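Local coordinates for putative peptidase M23 (Pseudomonas aeruginosa PAO1, PDB 2HSI), which probably acts as a zinc-dependent metalloendopeptidase of the M23 family, although its substrate and biological role are not established, at residues P36-E47 with R69-T80; A140-N151 with F215-M225. All coordinates share one frame; numbering follows the deposited sequence. Where two conformers were deposited one is given.

Interaction 1 (P36-E47 with R69-T80); sequences PGGVAVVDLGEE and RWIAVVGIPLST
Two partners grip W70 O: L44 N donates to it at 3.1 Å, and an ordered water sits 2.6 Å from the same W70 O. That water also accepts from E46 N and lies close to D43 OD1. Strands 39-43 and 70-75 run antiparallel here, 39-43 being an outermost strand of the six-stranded sheet in the N-terminal, E-set-type region. A40 with V74 and V42 with A72 are the hydrogen-bonded pairs, each closed by two backbone bonds, V42 N to A72 O being the straightest at 168°. On one face V39 CG1 meets V73 CG1 at 3.8 Å, and V41 CG1, anti to its N, reaches I71 CD1. On the other face V42 lies against V74, and L44 CD2 rests 3.8 Å from A72 CB, with L87 and V89 also touching L44.

D43 does two jobs. Its OD1 accepts from G45 N at 2.9 Å, closing an Asx turn, while OD2 forms a salt bridge with R69 NH1 at 3.0 Å. The hydrogen bond in that bridge is weak, bent to 137° at the hydrogen, and the carboxylate and guanidinium planes stand 68° apart; R69 NE has E65 as its partner. Beyond the strands, I76 N donates to G38 O, and G37 N makes weak bonds to I76 O and P77 O. P77 O is taken by both T80 N and T80 OG1, which come from the same face of its plane. Alongside that turn, P36 CG packs 3.3 Å from T80 O.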
loop_
_atom_site.group_PDB
_atom_site.type_symbol
_atom_site.label_atom_id
_atom_site.label_comp_id
_atom_site.label_asym_id
_atom_site.label_seq_id
_atom_site.Cartn_x
_atom_site.Cartn_y
_atom_site.Cartn_z
ATOM N N PRO A 36 -12.631 6.779 5.597
ATOM C CA PRO A 36 -12.269 5.360 5.806
ATOM C C PRO A 36 -11.832 4.708 4.483
ATOM O O PRO A 36 -12.437 4.958 3.449
ATOM C CB PRO A 36 -13.570 4.734 6.326
ATOM C CG PRO A 36 -14.379 5.914 6.836
ATOM C CD PRO A 36 -14.052 7.022 5.913
ATOM N N GLY A 37 -10.761 3.918 4.515
ATOM C CA GLY A 37 -10.164 3.403 3.270
ATOM C C GLY A 37 -9.272 4.411 2.560
ATOM O O GLY A 37 -8.731 4.126 1.482
ATOM N N GLY A 38 -9.116 5.594 3.159
ATOM C CA GLY A 38 -8.383 6.698 2.544
ATOM C C GLY A 38 -7.047 7.004 3.207
ATOM O O GLY A 38 -6.461 6.141 3.860
ATOM N N VAL A 39 -6.566 8.230 3.012
ATOM C CA VAL A 39 -5.229 8.655 3.448
ATOM C C VAL A 39 -5.280 10.032 4.140
ATOM O O VAL A 39 -5.914 10.961 3.643
ATOM C CB VAL A 39 -4.228 8.707 2.243
ATOM C CG1 VAL A 39 -2.837 9.210 2.680
ATOM C CG2 VAL A 39 -4.098 7.344 1.550
ATOM N N ALA A 40 -4.599 10.168 5.277
ATOM C CA ALA A 40 -4.484 11.480 5.919
ATOM C C ALA A 40 -3.035 11.921 5.923
ATOM O O ALA A 40 -2.156 11.158 6.331
ATOM C CB ALA A 40 -5.029 11.428 7.339
ATOM N N VAL A 41 -2.791 13.146 5.464
ATOM C CA VAL A 41 -1.465 13.761 5.534
ATOM C C VAL A 41 -1.430 14.649 6.771
ATOM O O VAL A 41 -2.214 15.587 6.887
ATOM C CB VAL A 41 -1.126 14.569 4.257
ATOM C CG1 VAL A 41 0.269 15.225 4.375
ATOM C CG2 VAL A 41 -1.219 13.675 3.006
ATOM N N VAL A 42 -0.546 14.323 7.710
ATOM C CA VAL A 42 -0.545 14.981 9.022
ATOM C C VAL A 42 0.771 15.712 9.276
ATOM O O VAL A 42 1.831 15.102 9.242
ATOM C CB VAL A 42 -0.824 13.971 10.182
ATOM C CG1 VAL A 42 -0.984 14.687 11.505
ATOM C CG2 VAL A 42 -2.081 13.130 9.906
ATOM N N ASP A 43 0.682 17.019 9.524
ATOM C CA ASP A 43 1.813 17.840 9.975
ATOM C C ASP A 43 2.286 17.292 11.315
ATOM O O ASP A 43 1.521 17.193 12.266
ATOM C CB ASP A 43 1.350 19.305 10.103
ATOM C CG ASP A 43 2.498 20.299 10.420
ATOM O OD1 ASP A 43 3.592 19.898 10.853
ATOM O OD2 ASP A 43 2.284 21.515 10.239
ATOM N N LEU A 44 3.559 16.920 11.388
ATOM C CA LEU A 44 4.102 16.362 12.629
ATOM C C LEU A 44 4.621 17.391 13.632
ATOM O O LEU A 44 4.942 17.035 14.769
ATOM C CB LEU A 44 5.195 15.324 12.319
ATOM C CG LEU A 44 4.704 14.096 11.545
ATOM C CD1 LEU A 44 5.804 13.055 11.452
ATOM C CD2 LEU A 44 3.490 13.503 12.250
ATOM N N GLY A 45 4.697 18.658 13.225
ATOM C CA GLY A 45 5.325 19.699 14.056
ATOM C C GLY A 45 6.802 19.415 14.318
ATOM O O GLY A 45 7.291 19.589 15.443
ATOM N N GLU A 46 7.489 18.913 13.291
ATOM C CA GLU A 46 8.908 18.547 13.358
ATOM C C GLU A 46 9.611 18.987 12.060
ATOM O O GLU A 46 9.029 18.897 10.974
ATOM C CB GLU A 46 9.062 17.017 13.543
ATOM C CG GLU A 46 8.523 16.440 14.860
ATOM C CD GLU A 46 9.424 16.674 16.088
ATOM O OE1 GLU A 46 10.613 17.044 15.951
ATOM O OE2 GLU A 46 8.938 16.477 17.220
ATOM N N GLU A 47 10.846 19.480 12.167
ATOM C CA GLU A 47 11.621 19.907 10.982
ATOM C C GLU A 47 13.097 19.512 11.060
ATOM O O GLU A 47 13.819 19.642 10.069
ATOM C CB GLU A 47 11.516 21.427 10.769
ATOM C CG GLU A 47 12.195 22.267 11.866
ATOM C CD GLU A 47 12.269 23.739 11.535
ATOM O OE1 GLU A 47 11.366 24.271 10.870
ATOM O OE2 GLU A 47 13.256 24.374 11.933
ATOM N N ARG A 69 8.895 20.544 6.074
ATOM C CA ARG A 69 8.369 19.998 7.320
ATOM C C ARG A 69 8.157 18.498 7.193
ATOM O O ARG A 69 7.848 17.986 6.099
ATOM C CB ARG A 69 7.048 20.686 7.719
ATOM C CG ARG A 69 5.914 20.412 6.734
ATOM C CD ARG A 69 4.567 20.945 7.157
ATOM N NE ARG A 69 3.586 20.617 6.128
ATOM C CZ ARG A 69 2.282 20.864 6.189
ATOM N NH1 ARG A 69 1.736 21.460 7.242
ATOM N NH2 ARG A 69 1.517 20.509 5.177
ATOM N N TRP A 70 8.364 17.803 8.309
ATOM C CA TRP A 70 8.042 16.387 8.421
ATOM C C TRP A 70 6.537 16.155 8.485
ATOM O O TRP A 70 5.812 16.773 9.287
ATOM C CB TRP A 70 8.725 15.765 9.634
ATOM C CG TRP A 70 10.217 15.669 9.530
ATOM C CD1 TRP A 70 11.141 16.413 10.223
ATOM C CD2 TRP A 70 10.972 14.756 8.708
ATOM N NE1 TRP A 70 12.419 16.020 9.874
ATOM C CE2 TRP A 70 12.341 15.004 8.954
ATOM C CE3 TRP A 70 10.621 13.741 7.802
ATOM C CZ2 TRP A 70 13.367 14.282 8.307
ATOM C CZ3 TRP A 70 11.640 13.025 7.162
ATOM C CH2 TRP A 70 12.995 13.310 7.417
ATOM N N ILE A 71 6.071 15.266 7.619
ATOM C CA ILE A 71 4.658 14.904 7.580
ATOM C C ILE A 71 4.532 13.383 7.684
ATOM O O ILE A 71 5.430 12.652 7.262
ATOM C CB ILE A 71 3.946 15.432 6.291
ATOM C CG1 ILE A 71 4.750 15.077 5.034
ATOM C CG2 ILE A 71 3.696 16.952 6.366
ATOM C CD1 ILE A 71 3.997 15.235 3.720
ATOM N N ALA A 72 3.439 12.915 8.284
ATOM C CA ALA A 72 3.077 11.496 8.195
ATOM C C ALA A 72 2.043 11.301 7.086
ATOM O O ALA A 72 1.154 12.140 6.888
ATOM C CB ALA A 72 2.536 10.989 9.529
ATOM N N VAL A 73 2.164 10.198 6.354
ATOM C CA VAL A 73 1.215 9.841 5.300
ATOM C C VAL A 73 0.567 8.560 5.803
ATOM O O VAL A 73 1.193 7.494 5.789
ATOM C CB VAL A 73 1.918 9.650 3.921
ATOM C CG1 VAL A 73 0.938 9.194 2.849
ATOM C CG2 VAL A 73 2.585 10.949 3.475
ATOM N N VAL A 74 -0.668 8.698 6.290
ATOM C CA VAL A 74 -1.288 7.713 7.184
ATOM C C VAL A 74 -2.409 6.980 6.461
ATOM O O VAL A 74 -3.326 7.615 5.939
ATOM C CB VAL A 74 -1.889 8.394 8.465
ATOM C CG1 VAL A 74 -2.387 7.352 9.476
ATOM C CG2 VAL A 74 -0.882 9.327 9.139
ATOM N N GLY A 75 -2.332 5.651 6.435
ATOM C CA GLY A 75 -3.402 4.831 5.869
ATOM C C GLY A 75 -4.528 4.657 6.879
ATOM O O GLY A 75 -4.274 4.324 8.036
ATOM N N ILE A 76 -5.766 4.893 6.439
ATOM C CA ILE A 76 -6.943 4.774 7.310
ATOM C C ILE A 76 -7.734 3.514 6.950
ATOM O O ILE A 76 -8.282 3.422 5.853
ATOM C CB ILE A 76 -7.878 6.010 7.200
ATOM C CG1 ILE A 76 -7.087 7.325 7.271
ATOM C CG2 ILE A 76 -8.987 5.953 8.255
ATOM C CD1 ILE A 76 -6.294 7.540 8.555
ATOM N N PRO A 77 -7.788 2.530 7.870
ATOM C CA PRO A 77 -8.558 1.313 7.536
ATOM C C PRO A 77 -10.018 1.598 7.171
ATOM O O PRO A 77 -10.612 2.563 7.668
ATOM C CB PRO A 77 -8.476 0.487 8.813
ATOM C CG PRO A 77 -7.240 0.973 9.507
ATOM C CD PRO A 77 -7.150 2.425 9.197
ATOM N N LEU A 78 -10.578 0.769 6.298
ATOM C CA LEU A 78 -11.966 0.923 5.848
ATOM C C LEU A 78 -12.986 0.795 6.996
ATOM O O LEU A 78 -14.056 1.396 6.953
ATOM C CB LEU A 78 -12.272 -0.061 4.709
ATOM C CG LEU A 78 -13.506 0.202 3.832
ATOM C CD1 LEU A 78 -13.365 1.468 2.981
ATOM C CD2 LEU A 78 -13.805 -1.007 2.952
ATOM N N SER A 79 -12.626 0.051 8.036
ATOM C CA SER A 79 -13.482 -0.113 9.216
ATOM C C SER A 79 -13.447 1.066 10.213
ATOM O O SER A 79 -14.207 1.079 11.185
ATOM C CB SER A 79 -13.148 -1.431 9.928
ATOM O OG SER A 79 -11.840 -1.407 10.464
ATOM N N THR A 80 -12.580 2.053 9.971
ATOM C CA THR A 80 -12.455 3.211 10.861
ATOM C C THR A 80 -13.711 4.073 10.869
ATOM O O THR A 80 -14.178 4.517 9.824
ATOM C CB THR A 80 -11.262 4.110 10.476
ATOM O OG1 THR A 80 -10.092 3.305 10.309
ATOM C CG2 THR A 80 -10.992 5.163 11.539
HETATM O O HOH W 1 6.242 19.065 10.535
#

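Interaction 2 (A140-N151 with F215-M225)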
loop_
_atom_site.group_PDB
_atom_site.type_symbol
_atom_site.label_atom_id
_atom_site.label_comp_id
_atom_site.label_asym_id
_atom_site.label_seq_id
_atom_site.Cartn_x
_atom_site.Cartn_y
_atom_site.Cartn_z
ATOM N N ALA A 140 3.768 -9.727 5.885
ATOM C CA ALA A 140 4.338 -8.882 4.820
ATOM C C ALA A 140 3.824 -7.436 4.857
ATOM O O ALA A 140 4.603 -6.488 4.745
ATOM C CB ALA A 140 4.089 -9.487 3.465
ATOM N N TYR A 141 2.518 -7.265 5.030
ATOM C CA TYR A 141 1.951 -5.917 5.167
ATOM C C TYR A 141 2.467 -5.141 6.387
ATOM O O TYR A 141 2.469 -3.905 6.380
ATOM C CB TYR A 141 0.435 -5.985 5.215
ATOM C CG TYR A 141 -0.249 -6.279 3.899
ATOM C CD1 TYR A 141 0.016 -5.527 2.741
ATOM C CD2 TYR A 141 -1.212 -7.279 3.828
ATOM C CE1 TYR A 141 -0.661 -5.791 1.542
ATOM C CE2 TYR A 141 -1.883 -7.544 2.659
ATOM C CZ TYR A 141 -1.611 -6.808 1.518
ATOM O OH TYR A 141 -2.301 -7.123 0.374
ATOM N N ARG A 142 2.908 -5.871 7.416
ATOM C CA ARG A 142 3.413 -5.275 8.649
ATOM C C ARG A 142 4.912 -4.990 8.619
ATOM O O ARG A 142 5.447 -4.443 9.575
ATOM C CB ARG A 142 3.070 -6.155 9.852
ATOM C CG ARG A 142 1.603 -6.084 10.204
ATOM C CD ARG A 142 1.163 -7.202 11.118
ATOM N NE ARG A 142 -0.284 -7.141 11.295
ATOM C CZ ARG A 142 -0.995 -7.971 12.053
ATOM N NH1 ARG A 142 -0.405 -8.962 12.710
ATOM N NH2 ARG A 142 -2.308 -7.818 12.136
ATOM N N ARG A 143 5.582 -5.350 7.525
ATOM C CA ARG A 143 6.987 -4.977 7.347
ATOM C C ARG A 143 7.162 -3.444 7.320
ATOM O O ARG A 143 6.414 -2.735 6.638
ATOM C CB ARG A 143 7.567 -5.601 6.084
ATOM C CG ARG A 143 9.087 -5.528 6.025
ATOM C CD ARG A 143 9.538 -5.429 4.593
ATOM N NE ARG A 143 10.991 -5.390 4.418
ATOM C CZ ARG A 143 11.779 -6.465 4.370
ATOM N NH1 ARG A 143 11.269 -7.688 4.505
ATOM N NH2 ARG A 143 13.084 -6.316 4.181
ATOM N N PHE A 144 8.112 -2.946 8.103
ATOM C CA PHE A 144 8.398 -1.516 8.146
ATOM C C PHE A 144 9.900 -1.286 7.956
ATOM O O PHE A 144 10.648 -1.158 8.917
ATOM C CB PHE A 144 7.884 -0.886 9.458
ATOM C CG PHE A 144 7.854 0.627 9.439
ATOM C CD1 PHE A 144 6.776 1.313 8.876
ATOM C CD2 PHE A 144 8.906 1.365 9.970
ATOM C CE1 PHE A 144 6.759 2.728 8.861
ATOM C CE2 PHE A 144 8.904 2.760 9.943
ATOM C CZ PHE A 144 7.831 3.437 9.388
ATOM N N SER A 145 10.326 -1.225 6.700
ATOM C CA SER A 145 11.733 -1.020 6.378
ATOM C C SER A 145 12.043 0.491 6.421
ATOM O O SER A 145 11.128 1.293 6.272
ATOM C CB SER A 145 12.037 -1.631 5.005
ATOM O OG SER A 145 11.314 -0.966 3.984
ATOM N N PRO A 146 13.321 0.881 6.652
ATOM C CA PRO A 146 13.640 2.314 6.891
ATOM C C PRO A 146 13.621 3.301 5.722
ATOM O O PRO A 146 13.594 4.521 5.945
ATOM C CB PRO A 146 15.044 2.257 7.501
ATOM C CG PRO A 146 15.641 1.013 6.965
ATOM C CD PRO A 146 14.516 0.027 6.797
ATOM N N GLY A 147 13.664 2.798 4.493
ATOM C CA GLY A 147 13.842 3.656 3.329
ATOM C C GLY A 147 12.646 4.495 2.910
ATOM O O GLY A 147 11.489 4.139 3.148
ATOM N N LEU A 148 12.944 5.614 2.266
ATOM C CA LEU A 148 11.929 6.521 1.744
ATOM C C LEU A 148 11.505 6.057 0.354
ATOM O O LEU A 148 12.362 5.727 -0.477
ATOM C CB LEU A 148 12.473 7.960 1.681
ATOM C CG LEU A 148 12.876 8.660 2.999
ATOM C CD1 LEU A 148 13.832 9.827 2.747
ATOM C CD2 LEU A 148 11.670 9.132 3.797
ATOM N N PRO A 149 10.181 6.026 0.098
ATOM C CA PRO A 149 9.625 5.758 -1.215
ATOM C C PRO A 149 10.192 6.658 -2.312
ATOM O O PRO A 149 10.423 7.868 -2.103
ATOM C CB PRO A 149 8.137 6.035 -1.024
ATOM C CG PRO A 149 7.902 5.681 0.399
ATOM C CD PRO A 149 9.114 6.237 1.088
ATOM N N SER A 150 10.414 6.048 -3.470
ATOM C CA SER A 150 10.935 6.755 -4.646
ATOM C C SER A 150 9.955 7.816 -5.141
ATOM O O SER A 150 10.359 8.901 -5.559
ATOM C CB SER A 150 11.272 5.762 -5.767
ATOM O OG SER A 150 10.105 5.307 -6.457
ATOM N N ASN A 151 8.667 7.491 -5.076
ATOM C CA ASN A 151 7.590 8.404 -5.455
ATOM C C ASN A 151 6.333 8.061 -4.689
ATOM O O ASN A 151 6.034 6.877 -4.474
ATOM C CB ASN A 151 7.316 8.358 -6.969
ATOM C CG ASN A 151 7.239 6.938 -7.518
ATOM O OD1 ASN A 151 8.201 6.172 -7.434
ATOM N ND2 ASN A 151 6.112 6.593 -8.112
ATOM N N PHE A 215 4.426 -9.184 -3.367
ATOM C CA PHE A 215 4.428 -7.975 -2.542
ATOM C C PHE A 215 5.707 -7.180 -2.802
ATOM O O PHE A 215 6.806 -7.735 -2.730
ATOM C CB PHE A 215 4.436 -8.319 -1.052
ATOM C CG PHE A 215 3.121 -8.818 -0.500
ATOM C CD1 PHE A 215 2.485 -8.115 0.510
ATOM C CD2 PHE A 215 2.570 -10.024 -0.912
ATOM C CE1 PHE A 215 1.308 -8.586 1.075
ATOM C CE2 PHE A 215 1.383 -10.487 -0.362
ATOM C CZ PHE A 215 0.753 -9.766 0.626
ATOM N N VAL A 216 5.551 -5.881 -3.067
ATOM C CA VAL A 216 6.666 -4.949 -3.261
ATOM C C VAL A 216 6.678 -3.866 -2.168
ATOM O O VAL A 216 5.720 -3.083 -2.019
ATOM C CB VAL A 216 6.618 -4.271 -4.654
ATOM C CG1 VAL A 216 7.782 -3.304 -4.824
ATOM C CG2 VAL A 216 6.639 -5.310 -5.768
ATOM N N ASP A 217 7.763 -3.844 -1.406
ATOM C CA ASP A 217 7.922 -2.889 -0.313
ATOM C C ASP A 217 8.548 -1.588 -0.838
ATOM O O ASP A 217 9.733 -1.542 -1.129
ATOM C CB ASP A 217 8.750 -3.537 0.807
ATOM C CG ASP A 217 9.070 -2.589 1.956
ATOM O OD1 ASP A 217 8.340 -1.605 2.151
ATOM O OD2 ASP A 217 10.062 -2.844 2.682
ATOM N N HIS A 218 7.748 -0.530 -0.943
ATOM C CA HIS A 218 8.277 0.774 -1.365
ATOM C C HIS A 218 9.029 1.500 -0.248
ATOM O O HIS A 218 9.686 2.494 -0.506
ATOM C CB HIS A 218 7.179 1.670 -1.966
ATOM C CG HIS A 218 6.329 0.972 -2.983
ATOM N ND1 HIS A 218 6.836 0.488 -4.169
ATOM C CD2 HIS A 218 5.012 0.659 -2.981
ATOM C CE1 HIS A 218 5.869 -0.102 -4.851
ATOM N NE2 HIS A 218 4.749 0.000 -4.157
ATOM N N GLY A 219 8.901 1.007 0.984
ATOM C CA GLY A 219 9.594 1.556 2.145
ATOM C C GLY A 219 8.629 2.094 3.191
ATOM O O GLY A 219 7.584 2.648 2.855
ATOM N N GLN A 220 8.986 1.917 4.462
ATOM C CA GLN A 220 8.225 2.450 5.609
ATOM C C GLN A 220 6.736 2.089 5.571
ATOM O O GLN A 220 5.864 2.945 5.738
ATOM C CB GLN A 220 8.440 3.968 5.785
ATOM C CG GLN A 220 9.870 4.354 6.158
ATOM C CD GLN A 220 9.998 5.779 6.660
ATOM O OE1 GLN A 220 9.074 6.343 7.247
ATOM N NE2 GLN A 220 11.173 6.361 6.455
ATOM N N GLY A 221 6.482 0.812 5.335
ATOM C CA GLY A 221 5.137 0.255 5.338
ATOM C C GLY A 221 4.293 0.513 4.107
ATOM O O GLY A 221 3.167 0.018 4.022
ATOM N N PHE A 222 4.822 1.304 3.169
ATOM C CA PHE A 222 4.141 1.640 1.924
ATOM C C PHE A 222 4.372 0.476 0.978
ATOM O O PHE A 222 5.479 0.287 0.484
ATOM C CB PHE A 222 4.734 2.929 1.348
ATOM C CG PHE A 222 4.008 3.492 0.150
ATOM C CD1 PHE A 222 2.640 3.315 -0.031
ATOM C CD2 PHE A 222 4.706 4.286 -0.774
ATOM C CE1 PHE A 222 1.986 3.883 -1.121
ATOM C CE2 PHE A 222 4.065 4.855 -1.869
ATOM C CZ PHE A 222 2.705 4.658 -2.044
ATOM N N ILE A 223 3.328 -0.313 0.749
ATOM C CA ILE A 223 3.476 -1.634 0.104
ATOM C C ILE A 223 2.430 -1.841 -1.003
ATOM O O ILE A 223 1.231 -1.592 -0.789
ATOM C CB ILE A 223 3.406 -2.770 1.182
ATOM C CG1 ILE A 223 4.668 -2.753 2.077
ATOM C CG2 ILE A 223 3.190 -4.185 0.548
ATOM C CD1 ILE A 223 4.542 -3.502 3.386
ATOM N N SER A 224 2.878 -2.291 -2.180
ATOM C CA SER A 224 1.962 -2.777 -3.220
ATOM C C SER A 224 1.897 -4.301 -3.207
ATOM O O SER A 224 2.913 -4.978 -3.037
ATOM C CB SER A 224 2.377 -2.308 -4.615
ATOM O OG SER A 224 2.128 -0.923 -4.790
ATOM N N MET A 225 0.695 -4.828 -3.387
ATOM C CA MET A 225 0.500 -6.263 -3.547
ATOM C C MET A 225 -0.237 -6.494 -4.860
ATOM O O MET A 225 -1.132 -5.715 -5.223
ATOM C CB MET A 225 -0.268 -6.844 -2.353
ATOM C CG MET A 225 -0.591 -8.353 -2.432
ATOM S SD MET A 225 -2.050 -8.725 -3.442
ATOM C CE MET A 225 -2.897 -9.898 -2.377
HETATM O O HOH W 2 1.471 -1.580 5.164
HETATM O O HOH W 3 8.056 -1.380 4.734
HETATM O O HOH W 4 10.502 3.153 -3.060
#
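With chi1 at 64°, S145 holds OG between its own N and carbonyl carbon; D217, with chi1 at 176°, swings its carboxylate anti to its N, and the two meet. S145 OG donates to the syn side of D217 OD2 at 2.6 Å. R143 NE adds a salt bridge to D217 OD2 at 3.2 Å, so one oxygen serves two residues. A water makes four bonds, donating to D217 OD1 and R143 O and accepting from S145 N and G221 N.

The partner is a beta hairpin: strands 213-219 and 222-229 joined by a type I' turn at G219-F222, with a classic bulge where H218 and G219 face F222. Q220, at the turn, donates from N to S145 O at 2.9 Å and from NE2 to P146 O at 3.1 Å, the latter from well above the carbonyl plane; its OE1 accepts from V62 N. Q220 CA lies over the F144 ring, 3.9 Å from the centroid.

Where helix 127-141 ends, F215 turns an edge to the Y141 face, planes 59° apart, and F215 CE1 sits over the ring centre. A140 CB covers a face of F215, and Y141 OH touches M225 CB at 3.4 Å.

Overall arrangement
Interaction 1 closes along the chain before interaction 2 opens. Their centres are 15 Å apart and their nearest atoms about 5 Å, without touching. Strand 58-64 connects them: it pairs with 70-75 through backbone bonds of I71 with V63 and V73 with L61, while L148, P149 and Q220 of interaction 2 lean on L61 and V63. The N-terminal sheet is thereby set against the hairpin of the peptidase region. The zinc is bound by H180, D184, H259 and H261. The side chain of M225 is about 9 Å from the bound zinc ion and about 5 Å from the side chain of H261; the side chain of L78 is about 13 Å from the zinc ion.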